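PDB 4M0C: FMN-dependent NADH:quinone oxidoreductase 1 from Bacillus anthracis, which probably reduces quinones and cleaves the azo bond of aromatic azo compounds, using FMN as cofactor and NADH as electron donor. Local coordinates for residues A[12-17]-A[103-108]; A[28-33]-A[207-212]; A[146-151]-A[182-187]. All coordinates share one frame; numbering follows the deposited sequence.

Interaction 1 of 3, residues A[12-17]-A[103-108]; sequences AHPKVD and PLHNFN. With FMN (flavin mononucleotide), chain C.
His13 meets Pro103 where two FMN-binding loops of the flavodoxin-like fold come together, one following strand 5-11 and the other strand 97-103. This is the tight part of the contact. Pro103 CG lies over one face of the His13 ring, 4.0 Å from its centroid, in a CH-pi contact. Pro103 CD comes closest, 3.5 Å from His13 CD2. CG of His13 stands anti to its backbone N (chi1 -161°), which carries the ring toward the FMN phosphate. NE2 of His13 then donates a nearly straight bond to FMN O3P (2.6 Å, 170°). At the other ring nitrogen, ND1 of His13 accepts from Lys15 N at 2.9 Å, almost exactly in the ring plane. The two bonds fix the rotation of the imidazole. Packing thins out at Pro14. Its CD is 4.0 Å from Pro103 CG, and its CG only skirts the edge of the His105 ring. Beyond it, residues 15-17 turn away from 103-108. Asp17 is exposed, and Lys15 reaches instead to Glu66 of the second subunit. On the other flank the 103-108 loop follows the flavin. Pro103 CG and the FMN methyl C7M lie over opposite faces of the His105 ring, each toward the rim. FMN O4 sits above the centre of the Phe107 ring. Asn106 N donates to FMN N5 at 2.8 Å and 174°.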
loop_
_atom_site.group_PDB
_atom_site.type_symbol
_atom_site.label_atom_id
_atom_site.label_comp_id
_atom_site.label_asym_id
_atom_site.label_seq_id
_atom_site.Cartn_x
_atom_site.Cartn_y
_atom_site.Cartn_z
ATOM N N ALA A 12 -3.883 1.615 12.404
ATOM C CA ALA A 12 -3.073 0.873 11.429
ATOM C C ALA A 12 -1.665 0.553 11.936
ATOM O O ALA A 12 -0.738 0.364 11.132
ATOM C CB ALA A 12 -2.987 1.636 10.113
ATOM N N HIS A 13 -1.486 0.482 13.254
ATOM C CA HIS A 13 -0.157 0.180 13.771
ATOM C C HIS A 13 -0.042 -1.296 14.119
ATOM O O HIS A 13 -0.878 -1.831 14.863
ATOM C CB HIS A 13 0.198 1.031 14.993
ATOM C CG HIS A 13 1.669 1.080 15.275
ATOM N ND1 HIS A 13 2.392 -0.030 15.668
ATOM C CD2 HIS A 13 2.559 2.101 15.203
ATOM C CE1 HIS A 13 3.660 0.307 15.833
ATOM N NE2 HIS A 13 3.787 1.597 15.568
ATOM N N PRO A 14 0.995 -1.956 13.575
ATOM C CA PRO A 14 1.231 -3.393 13.784
ATOM C C PRO A 14 1.314 -3.785 15.261
ATOM O O PRO A 14 0.912 -4.899 15.608
ATOM C CB PRO A 14 2.577 -3.627 13.096
ATOM C CG PRO A 14 2.604 -2.620 12.000
ATOM C CD PRO A 14 1.933 -1.383 12.590
ATOM N N LYS A 15 1.811 -2.887 16.110
ATOM C CA LYS A 15 1.947 -3.185 17.538
ATOM C C LYS A 15 0.634 -2.998 18.293
ATOM O O LYS A 15 0.549 -3.320 19.485
ATOM C CB LYS A 15 3.051 -2.330 18.179
ATOM C CG LYS A 15 4.451 -2.591 17.629
ATOM C CD LYS A 15 5.529 -1.934 18.500
ATOM C CE LYS A 15 6.931 -2.309 18.023
ATOM N NZ LYS A 15 7.991 -1.749 18.893
ATOM N N VAL A 16 -0.366 -2.444 17.602
ATOM C CA VAL A 16 -1.721 -2.245 18.151
ATOM C C VAL A 16 -1.863 -1.321 19.372
ATOM O O VAL A 16 -2.384 -0.201 19.248
ATOM C CB VAL A 16 -2.444 -3.575 18.446
ATOM C CG1 VAL A 16 -3.839 -3.302 18.951
ATOM C CG2 VAL A 16 -2.517 -4.427 17.201
ATOM N N ASP A 17 -1.433 -1.793 20.544
ATOM C CA ASP A 17 -1.603 -1.043 21.798
ATOM C C ASP A 17 -0.292 -0.814 22.585
ATOM O O ASP A 17 -0.311 -0.293 23.699
ATOM C CB ASP A 17 -2.649 -1.732 22.699
ATOM C CG ASP A 17 -2.402 -3.236 22.862
ATOM O OD1 ASP A 17 -1.255 -3.690 22.650
ATOM O OD2 ASP A 17 -3.358 -3.971 23.209
ATOM N N PRO A 103 2.381 4.212 11.717
ATOM C CA PRO A 103 3.812 4.510 11.617
ATOM C C PRO A 103 4.136 4.658 10.132
ATOM O O PRO A 103 3.414 4.104 9.298
ATOM C CB PRO A 103 4.461 3.239 12.168
ATOM C CG PRO A 103 3.507 2.146 11.765
ATOM C CD PRO A 103 2.113 2.760 11.769
ATOM N N LEU A 104 5.175 5.402 9.779
ATOM C CA LEU A 104 5.531 5.463 8.371
ATOM C C LEU A 104 6.592 4.419 8.117
ATOM O O LEU A 104 7.717 4.527 8.619
ATOM C CB LEU A 104 6.033 6.853 7.955
ATOM C CG LEU A 104 6.382 6.923 6.453
ATOM C CD1 LEU A 104 5.175 6.546 5.564
ATOM C CD2 LEU A 104 6.927 8.295 6.069
ATOM N N HIS A 105 6.230 3.398 7.345
ATOM C CA HIS A 105 7.173 2.359 6.962
ATOM C C HIS A 105 7.337 2.360 5.434
ATOM O O HIS A 105 6.394 2.045 4.709
ATOM C CB HIS A 105 6.666 0.987 7.416
ATOM C CG HIS A 105 6.669 0.796 8.903
ATOM N ND1 HIS A 105 5.892 -0.158 9.528
ATOM C CD2 HIS A 105 7.377 1.409 9.888
ATOM C CE1 HIS A 105 6.104 -0.107 10.833
ATOM N NE2 HIS A 105 7.003 0.828 11.079
ATOM N N ASN A 106 8.528 2.716 4.965
ATOM C CA ASN A 106 8.848 2.692 3.537
ATOM C C ASN A 106 7.929 3.570 2.677
ATOM O O ASN A 106 7.468 3.148 1.612
ATOM C CB ASN A 106 8.886 1.245 3.022
ATOM C CG ASN A 106 9.979 0.440 3.681
ATOM O OD1 ASN A 106 11.141 0.862 3.692
ATOM N ND2 ASN A 106 9.619 -0.710 4.262
ATOM N N PHE A 107 7.665 4.781 3.169
ATOM C CA PHE A 107 7.111 5.869 2.363
ATOM C C PHE A 107 5.729 5.614 1.780
ATOM O O PHE A 107 5.369 6.231 0.774
ATOM C CB PHE A 107 8.077 6.254 1.231
ATOM C CG PHE A 107 9.474 6.570 1.708
ATOM C CD1 PHE A 107 9.755 7.770 2.348
ATOM C CD2 PHE A 107 10.504 5.664 1.525
ATOM C CE1 PHE A 107 11.052 8.062 2.787
ATOM C CE2 PHE A 107 11.801 5.951 1.965
ATOM C CZ PHE A 107 12.070 7.144 2.589
ATOM N N ASN A 108 4.948 4.744 2.419
ATOM C CA ASN A 108 3.584 4.449 1.959
ATOM C C ASN A 108 2.740 3.970 3.146
ATOM O O ASN A 108 3.265 3.800 4.252
ATOM C CB ASN A 108 3.632 3.384 0.851
ATOM C CG ASN A 108 2.474 3.507 -0.168
ATOM O OD1 ASN A 108 1.365 3.971 0.148
ATOM N ND2 ASN A 108 2.738 3.060 -1.391
HETATM N N1 FMN C . 10.744 6.642 8.647
HETATM C C2 FMN C . 10.596 7.531 7.599
HETATM O O2 FMN C . 10.647 8.746 7.830
HETATM N N3 FMN C . 10.389 7.062 6.301
HETATM C C4 FMN C . 10.326 5.701 6.059
HETATM O O4 FMN C . 10.132 5.282 4.913
HETATM C C4A FMN C . 10.483 4.803 7.117
HETATM N N5 FMN C . 10.440 3.435 6.903
HETATM C C5A FMN C . 10.586 2.560 7.969
HETATM C C6 FMN C . 10.526 1.184 7.757
HETATM C C7 FMN C . 10.671 0.304 8.826
HETATM C C7M FMN C . 10.603 -1.178 8.565
HETATM C C8 FMN C . 10.871 0.784 10.118
HETATM C C8M FMN C . 11.031 -0.175 11.267
HETATM C C9 FMN C . 10.936 2.160 10.334
HETATM C C9A FMN C . 10.785 3.050 9.260
HETATM N N10 FMN C . 10.843 4.420 9.464
HETATM C C10 FMN C . 10.692 5.285 8.407
HETATM C "C1'" FMN C . 11.045 4.996 10.839
HETATM C "C2'" FMN C . 9.698 5.042 11.566
HETATM O "O2'" FMN C . 8.728 5.784 10.838
HETATM C "C3'" FMN C . 9.900 5.684 12.925
HETATM O "O3'" FMN C . 10.667 4.796 13.713
HETATM C "C4'" FMN C . 8.569 5.957 13.602
HETATM O "O4'" FMN C . 8.809 6.604 14.837
HETATM C "C5'" FMN C . 7.804 4.668 13.881
HETATM O "O5'" FMN C . 6.577 5.007 14.495
HETATM P P FMN C . 6.090 4.242 15.823
HETATM O O1P FMN C . 7.056 4.621 16.912
HETATM O O2P FMN C . 4.682 4.690 16.180
HETATM O O3P FMN C . 6.144 2.751 15.581
#

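Interaction 2 of 3, residues A[28-33]-A[207-212]; sequences KHFLES and EEAASR. With ZN (zinc ion), chain D.
His29 holds CG anti to its backbone N (chi1 -174°), which turns the imidazole toward Glu207. Glu207 has CG anti to its carbonyl carbon (chi1 -79°), and its extended chain carries the carboxylate back to the ring. NE2 of His29 donates to Glu207 OE2 at the ring edge. The bond is nearly straight, but at 2.5 Å it is shorter than expected, so the length is doubtful. The ring and carboxylate planes lie about midway between coplanar and perpendicular. The other ring nitrogen, ND1 of His29, binds zinc at 2.1 Å. Glu32 OE2, one turn further along the same helix, binds it at 2.2 Å. The metal bond holds the imidazole, the carboxylate probably steadies its other nitrogen, and zinc would probably strengthen NE2 as a donor. Both ligands lie at crystal contacts, and no role for the zinc is established. Beside this pair the helices meet through small and apolar groups. Ser33 CB meets Ala210 CB at 3.7 Å, and Phe30 CE1 lies 3.7 Å from Ala210 CA. Ser33 OG turns back to its own helix and donates to His29 O at 3.2 Å. Phe30 and Ala209, both buried, also rest on Leu145 of the central sheet. The segments cross at -37°, running roughly parallel, as helices packed on one face of the sheet do in a flavodoxin-like alpha/beta fold.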
loop_
_atom_site.group_PDB
_atom_site.type_symbol
_atom_site.label_atom_id
_atom_site.label_comp_id
_atom_site.label_asym_id
_atom_site.label_seq_id
_atom_site.Cartn_x
_atom_site.Cartn_y
_atom_site.Cartn_z
ATOM N N LYS A 28 -2.947 7.880 22.074
ATOM C CA LYS A 28 -3.537 7.692 23.394
ATOM C C LYS A 28 -3.709 9.030 24.100
ATOM O O LYS A 28 -4.682 9.237 24.818
ATOM C CB LYS A 28 -2.712 6.719 24.235
ATOM C CG LYS A 28 -2.898 5.267 23.791
ATOM C CD LYS A 28 -2.304 4.296 24.808
ATOM C CE LYS A 28 -2.605 2.846 24.422
ATOM N NZ LYS A 28 -1.898 1.857 25.294
ATOM N N HIS A 29 -2.778 9.949 23.872
ATOM C CA HIS A 29 -2.919 11.287 24.433
ATOM C C HIS A 29 -4.090 12.002 23.733
ATOM O O HIS A 29 -4.878 12.678 24.391
ATOM C CB HIS A 29 -1.616 12.080 24.306
ATOM C CG HIS A 29 -1.648 13.412 24.990
ATOM N ND1 HIS A 29 -1.673 13.548 26.362
ATOM C CD2 HIS A 29 -1.647 14.672 24.487
ATOM C CE1 HIS A 29 -1.692 14.831 26.678
ATOM N NE2 HIS A 29 -1.675 15.534 25.558
ATOM N N PHE A 30 -4.215 11.841 22.418
ATOM C CA PHE A 30 -5.398 12.373 21.717
ATOM C C PHE A 30 -6.694 11.869 22.358
ATOM O O PHE A 30 -7.602 12.654 22.682
ATOM C CB PHE A 30 -5.420 11.992 20.231
ATOM C CG PHE A 30 -6.770 12.236 19.573
ATOM C CD1 PHE A 30 -7.128 13.515 19.133
ATOM C CD2 PHE A 30 -7.688 11.195 19.412
ATOM C CE1 PHE A 30 -8.372 13.748 18.542
ATOM C CE2 PHE A 30 -8.936 11.427 18.832
ATOM C CZ PHE A 30 -9.275 12.711 18.395
ATOM N N LEU A 31 -6.768 10.550 22.526
ATOM C CA LEU A 31 -7.957 9.889 23.061
ATOM C C LEU A 31 -8.319 10.387 24.453
ATOM O O LEU A 31 -9.505 10.593 24.764
ATOM C CB LEU A 31 -7.760 8.369 23.074
ATOM C CG LEU A 31 -9.048 7.543 23.094
ATOM C CD1 LEU A 31 -10.044 8.098 22.088
ATOM C CD2 LEU A 31 -8.747 6.089 22.781
ATOM N N GLU A 32 -7.299 10.588 25.286
ATOM C CA GLU A 32 -7.495 11.149 26.623
ATOM C C GLU A 32 -8.223 12.493 26.566
ATOM O O GLU A 32 -9.234 12.683 27.235
ATOM C CB GLU A 32 -6.154 11.383 27.320
ATOM C CG GLU A 32 -5.343 10.158 27.683
ATOM C CD GLU A 32 -3.957 10.541 28.204
ATOM O OE1 GLU A 32 -3.244 9.665 28.740
ATOM O OE2 GLU A 32 -3.584 11.728 28.070
ATOM N N SER A 33 -7.675 13.427 25.788
ATOM C CA SER A 33 -8.252 14.766 25.659
ATOM C C SER A 33 -9.642 14.729 25.021
ATOM O O SER A 33 -10.554 15.403 25.484
ATOM C CB SER A 33 -7.339 15.666 24.818
ATOM O OG SER A 33 -5.986 15.574 25.230
ATOM N N GLU A 207 -3.879 17.640 21.052
ATOM C CA GLU A 207 -4.714 18.316 22.049
ATOM C C GLU A 207 -5.596 19.341 21.369
ATOM O O GLU A 207 -6.771 19.498 21.727
ATOM C CB GLU A 207 -3.865 19.028 23.114
ATOM C CG GLU A 207 -3.322 18.086 24.163
ATOM C CD GLU A 207 -2.260 18.721 25.025
ATOM O OE1 GLU A 207 -1.973 19.931 24.861
ATOM O OE2 GLU A 207 -1.711 17.998 25.879
ATOM N N GLU A 208 -5.015 20.059 20.405
ATOM C CA GLU A 208 -5.760 21.070 19.651
ATOM C C GLU A 208 -6.793 20.370 18.782
ATOM O O GLU A 208 -7.931 20.809 18.682
ATOM C CB GLU A 208 -4.820 21.930 18.790
ATOM C CG GLU A 208 -3.738 22.674 19.592
ATOM C CD GLU A 208 -2.855 23.565 18.725
ATOM O OE1 GLU A 208 -1.851 24.097 19.250
ATOM O OE2 GLU A 208 -3.164 23.742 17.522
ATOM N N ALA A 209 -6.389 19.267 18.166
ATOM C CA ALA A 209 -7.289 18.496 17.316
ATOM C C ALA A 209 -8.480 17.974 18.124
ATOM O O ALA A 209 -9.627 18.098 17.698
ATOM C CB ALA A 209 -6.536 17.365 16.669
ATOM N N ALA A 210 -8.215 17.403 19.298
ATOM C CA ALA A 210 -9.295 16.939 20.172
ATOM C C ALA A 210 -10.311 18.046 20.444
ATOM O O ALA A 210 -11.513 17.845 20.261
ATOM C CB ALA A 210 -8.742 16.377 21.479
ATOM N N SER A 211 -9.821 19.210 20.875
ATOM C CA SER A 211 -10.661 20.387 21.052
ATOM C C SER A 211 -11.455 20.744 19.806
ATOM O O SER A 211 -12.646 21.062 19.892
ATOM C CB SER A 211 -9.818 21.600 21.448
ATOM O OG SER A 211 -9.552 21.579 22.821
ATOM N N ARG A 212 -10.799 20.736 18.652
ATOM C CA ARG A 212 -11.496 21.115 17.426
ATOM C C ARG A 212 -12.576 20.097 17.114
ATOM O O ARG A 212 -13.722 20.460 16.876
ATOM C CB ARG A 212 -10.521 21.244 16.248
ATOM C CG ARG A 212 -11.203 21.628 14.931
ATOM C CD ARG A 212 -10.222 21.846 13.783
ATOM N NE ARG A 212 -9.342 20.705 13.528
ATOM C CZ ARG A 212 -9.627 19.708 12.695
ATOM N NH1 ARG A 212 -8.759 18.725 12.523
ATOM N NH2 ARG A 212 -10.792 19.684 12.049
HETATM ZN ZN ZN D . -1.399 12.073 27.785
#

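Interaction 3 of 3, residues A[146-151]-A[182-187]; sequences VIQASG and YQIVRA. With FMN (flavin mononucleotide), chain C.
Val146 O is gripped by two groups of the neighbouring strand. Val185 N donates to it at 2.7 Å, and Ile184 CA adds a CA-H...O contact at 3.3 Å. The pattern continues along the parallel ladder. Val146 N donates to Gln183 O at 2.7 Å, and Gln148 N to Val185 O. Toward the C-terminal end the bonds are less regular: Ala187 N to Gln148 O is bent (136°), and Ser150 N to Ala187 O is the longest, at 3.1 Å. On one face of the sheet Val146 meets Tyr182 and Ile184. Its CG1 is anti to the backbone N (chi1 172°) and lies 4.1 Å from Ile184 CG1, while its CG2 rests 3.6 Å from Tyr182 OH. Here Gln148 bonds Ser166 OG and Glu164, and Arg186 forms a salt bridge with Glu164. Ile147, Val185, Ala149 and Ala187 point to the other face, under helices 22-37 and 195-214. At the C-terminal end Ala149 CB touches FMN O5' at 3.4 Å, and Gly151 N donates to FMN N1 at 3.0 Å. The two strands are joined through helix 165-177, a beta-alpha-beta crossover. They form one side of the five-stranded parallel sheet of the flavodoxin-like fold, with FMN at the C-terminal strand ends.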
loop_
_atom_site.group_PDB
_atom_site.type_symbol
_atom_site.label_atom_id
_atom_site.label_comp_id
_atom_site.label_asym_id
_atom_site.label_seq_id
_atom_site.Cartn_x
_atom_site.Cartn_y
_atom_site.Cartn_z
ATOM N N VAL A 146 -5.355 12.346 10.806
ATOM C CA VAL A 146 -4.355 11.297 10.622
ATOM C C VAL A 146 -3.201 11.551 11.604
ATOM O O VAL A 146 -2.690 12.668 11.691
ATOM C CB VAL A 146 -3.848 11.254 9.161
ATOM C CG1 VAL A 146 -2.666 10.285 9.028
ATOM C CG2 VAL A 146 -5.002 10.867 8.194
ATOM N N ILE A 147 -2.826 10.534 12.373
ATOM C CA ILE A 147 -1.665 10.636 13.258
ATOM C C ILE A 147 -0.580 9.710 12.718
ATOM O O ILE A 147 -0.746 8.485 12.703
ATOM C CB ILE A 147 -2.004 10.229 14.692
ATOM C CG1 ILE A 147 -3.032 11.206 15.284
ATOM C CG2 ILE A 147 -0.716 10.168 15.579
ATOM C CD1 ILE A 147 -3.592 10.735 16.641
ATOM N N GLN A 148 0.518 10.302 12.252
ATOM C CA GLN A 148 1.590 9.540 11.610
ATOM C C GLN A 148 2.925 9.846 12.266
ATOM O O GLN A 148 3.324 11.009 12.349
ATOM C CB GLN A 148 1.679 9.914 10.126
ATOM C CG GLN A 148 2.880 9.296 9.388
ATOM C CD GLN A 148 3.038 9.851 7.977
ATOM O OE1 GLN A 148 2.397 9.375 7.044
ATOM N NE2 GLN A 148 3.894 10.864 7.820
ATOM N N ALA A 149 3.626 8.806 12.714
ATOM C CA ALA A 149 4.979 8.978 13.224
ATOM C C ALA A 149 5.941 8.583 12.112
ATOM O O ALA A 149 5.668 7.654 11.350
ATOM C CB ALA A 149 5.213 8.124 14.456
ATOM N N SER A 150 7.065 9.289 12.020
ATOM C CA SER A 150 8.044 9.025 10.968
ATOM C C SER A 150 9.458 9.327 11.462
ATOM O O SER A 150 9.650 10.201 12.307
ATOM C CB SER A 150 7.715 9.870 9.734
ATOM O OG SER A 150 7.906 11.257 10.002
ATOM N N GLY A 151 10.446 8.602 10.949
ATOM C CA GLY A 151 11.827 8.853 11.317
ATOM C C GLY A 151 12.318 10.162 10.722
ATOM O O GLY A 151 13.050 10.924 11.368
ATOM N N TYR A 182 -9.724 17.611 6.645
ATOM C CA TYR A 182 -8.655 16.642 6.848
ATOM C C TYR A 182 -7.485 17.301 7.572
ATOM O O TYR A 182 -7.056 18.386 7.182
ATOM C CB TYR A 182 -8.184 16.162 5.473
ATOM C CG TYR A 182 -6.998 15.216 5.455
ATOM C CD1 TYR A 182 -7.179 13.843 5.301
ATOM C CD2 TYR A 182 -5.696 15.698 5.536
ATOM C CE1 TYR A 182 -6.088 12.976 5.257
ATOM C CE2 TYR A 182 -4.612 14.840 5.497
ATOM C CZ TYR A 182 -4.808 13.486 5.355
ATOM O OH TYR A 182 -3.704 12.653 5.311
ATOM N N GLN A 183 -6.945 16.635 8.598
ATOM C CA GLN A 183 -5.733 17.120 9.283
ATOM C C GLN A 183 -4.787 15.953 9.512
ATOM O O GLN A 183 -5.214 14.853 9.927
ATOM C CB GLN A 183 -6.066 17.776 10.633
ATOM C CG GLN A 183 -4.805 18.119 11.470
ATOM C CD GLN A 183 -5.129 18.836 12.774
ATOM O OE1 GLN A 183 -6.297 18.998 13.133
ATOM N NE2 GLN A 183 -4.093 19.270 13.487
ATOM N N ILE A 184 -3.506 16.160 9.221
ATOM C CA ILE A 184 -2.519 15.164 9.610
ATOM C C ILE A 184 -1.616 15.760 10.681
ATOM O O ILE A 184 -1.171 16.900 10.559
ATOM C CB ILE A 184 -1.687 14.651 8.408
ATOM C CG1 ILE A 184 -0.536 13.746 8.904
ATOM C CG2 ILE A 184 -1.165 15.840 7.593
ATOM C CD1 ILE A 184 0.190 13.004 7.800
ATOM N N VAL A 185 -1.384 15.004 11.749
ATOM C CA VAL A 185 -0.414 15.391 12.749
ATOM C C VAL A 185 0.808 14.510 12.506
ATOM O O VAL A 185 0.718 13.276 12.570
ATOM C CB VAL A 185 -0.964 15.192 14.181
ATOM C CG1 VAL A 185 0.171 15.193 15.197
ATOM C CG2 VAL A 185 -1.998 16.273 14.516
ATOM N N ARG A 186 1.943 15.128 12.186
ATOM C CA ARG A 186 3.144 14.339 11.913
ATOM C C ARG A 186 4.056 14.353 13.135
ATOM O O ARG A 186 4.677 15.364 13.434
ATOM C CB ARG A 186 3.908 14.904 10.710
ATOM C CG ARG A 186 3.159 14.905 9.386
ATOM C CD ARG A 186 3.922 15.758 8.374
ATOM N NE ARG A 186 3.433 15.608 7.010
ATOM C CZ ARG A 186 2.612 16.463 6.406
ATOM N NH1 ARG A 186 2.174 17.542 7.044
ATOM N NH2 ARG A 186 2.217 16.230 5.160
ATOM N N ALA A 187 4.130 13.239 13.852
ATOM C CA ALA A 187 5.141 13.097 14.896
ATOM C C ALA A 187 6.418 12.713 14.152
ATOM O O ALA A 187 6.804 11.532 14.123
ATOM C CB ALA A 187 4.740 12.009 15.890
HETATM N N1 FMN C . 10.744 6.642 8.647
HETATM C C2 FMN C . 10.596 7.531 7.599
HETATM O O2 FMN C . 10.647 8.746 7.830
HETATM N N3 FMN C . 10.389 7.062 6.301
HETATM C C4 FMN C . 10.326 5.701 6.059
HETATM O O4 FMN C . 10.132 5.282 4.913
HETATM C C4A FMN C . 10.483 4.803 7.117
HETATM N N5 FMN C . 10.440 3.435 6.903
HETATM C C5A FMN C . 10.586 2.560 7.969
HETATM C C6 FMN C . 10.526 1.184 7.757
HETATM C C7 FMN C . 10.671 0.304 8.826
HETATM C C7M FMN C . 10.603 -1.178 8.565
HETATM C C8 FMN C . 10.871 0.784 10.118
HETATM C C8M FMN C . 11.031 -0.175 11.267
HETATM C C9 FMN C . 10.936 2.160 10.334
HETATM C C9A FMN C . 10.785 3.050 9.260
HETATM N N10 FMN C . 10.843 4.420 9.464
HETATM C C10 FMN C . 10.692 5.285 8.407
HETATM C "C1'" FMN C . 11.045 4.996 10.839
HETATM C "C2'" FMN C . 9.698 5.042 11.566
HETATM O "O2'" FMN C . 8.728 5.784 10.838
HETATM C "C3'" FMN C . 9.900 5.684 12.925
HETATM O "O3'" FMN C . 10.667 4.796 13.713
HETATM C "C4'" FMN C . 8.569 5.957 13.602
HETATM O "O4'" FMN C . 8.809 6.604 14.837
HETATM C "C5'" FMN C . 7.804 4.668 13.881
HETATM O "O5'" FMN C . 6.577 5.007 14.495
HETATM P P FMN C . 6.090 4.242 15.823
HETATM O O1P FMN C . 7.056 4.621 16.912
HETATM O O2P FMN C . 4.682 4.690 16.180
HETATM O O3P FMN C . 6.144 2.751 15.581
#

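How the interactions relate
From the N terminus, the chain leaves strand 5-11 through 12-17 and enters helix 22-37, which carries 28-33. Interaction 1 closes first, when 103-108 follows strand 97-103. Interaction 3 then closes the shortest of the three loops, from 146-151 to 182-187. Interaction 2 closes last, at 207-212 near the C terminus. Interactions 1 and 2 therefore cross, interactions 1 and 3 run in series, and interaction 3 is nested inside the loop of interaction 2. Probable hydrogen bonds join them: Leu104 N to Ala149 O between interactions 1 and 3, which share FMN; Asp17 O to Lys28 NZ between 1 and 2; and Arg212 NH1 to Gln183 OE1 between the last helix and the edge strand.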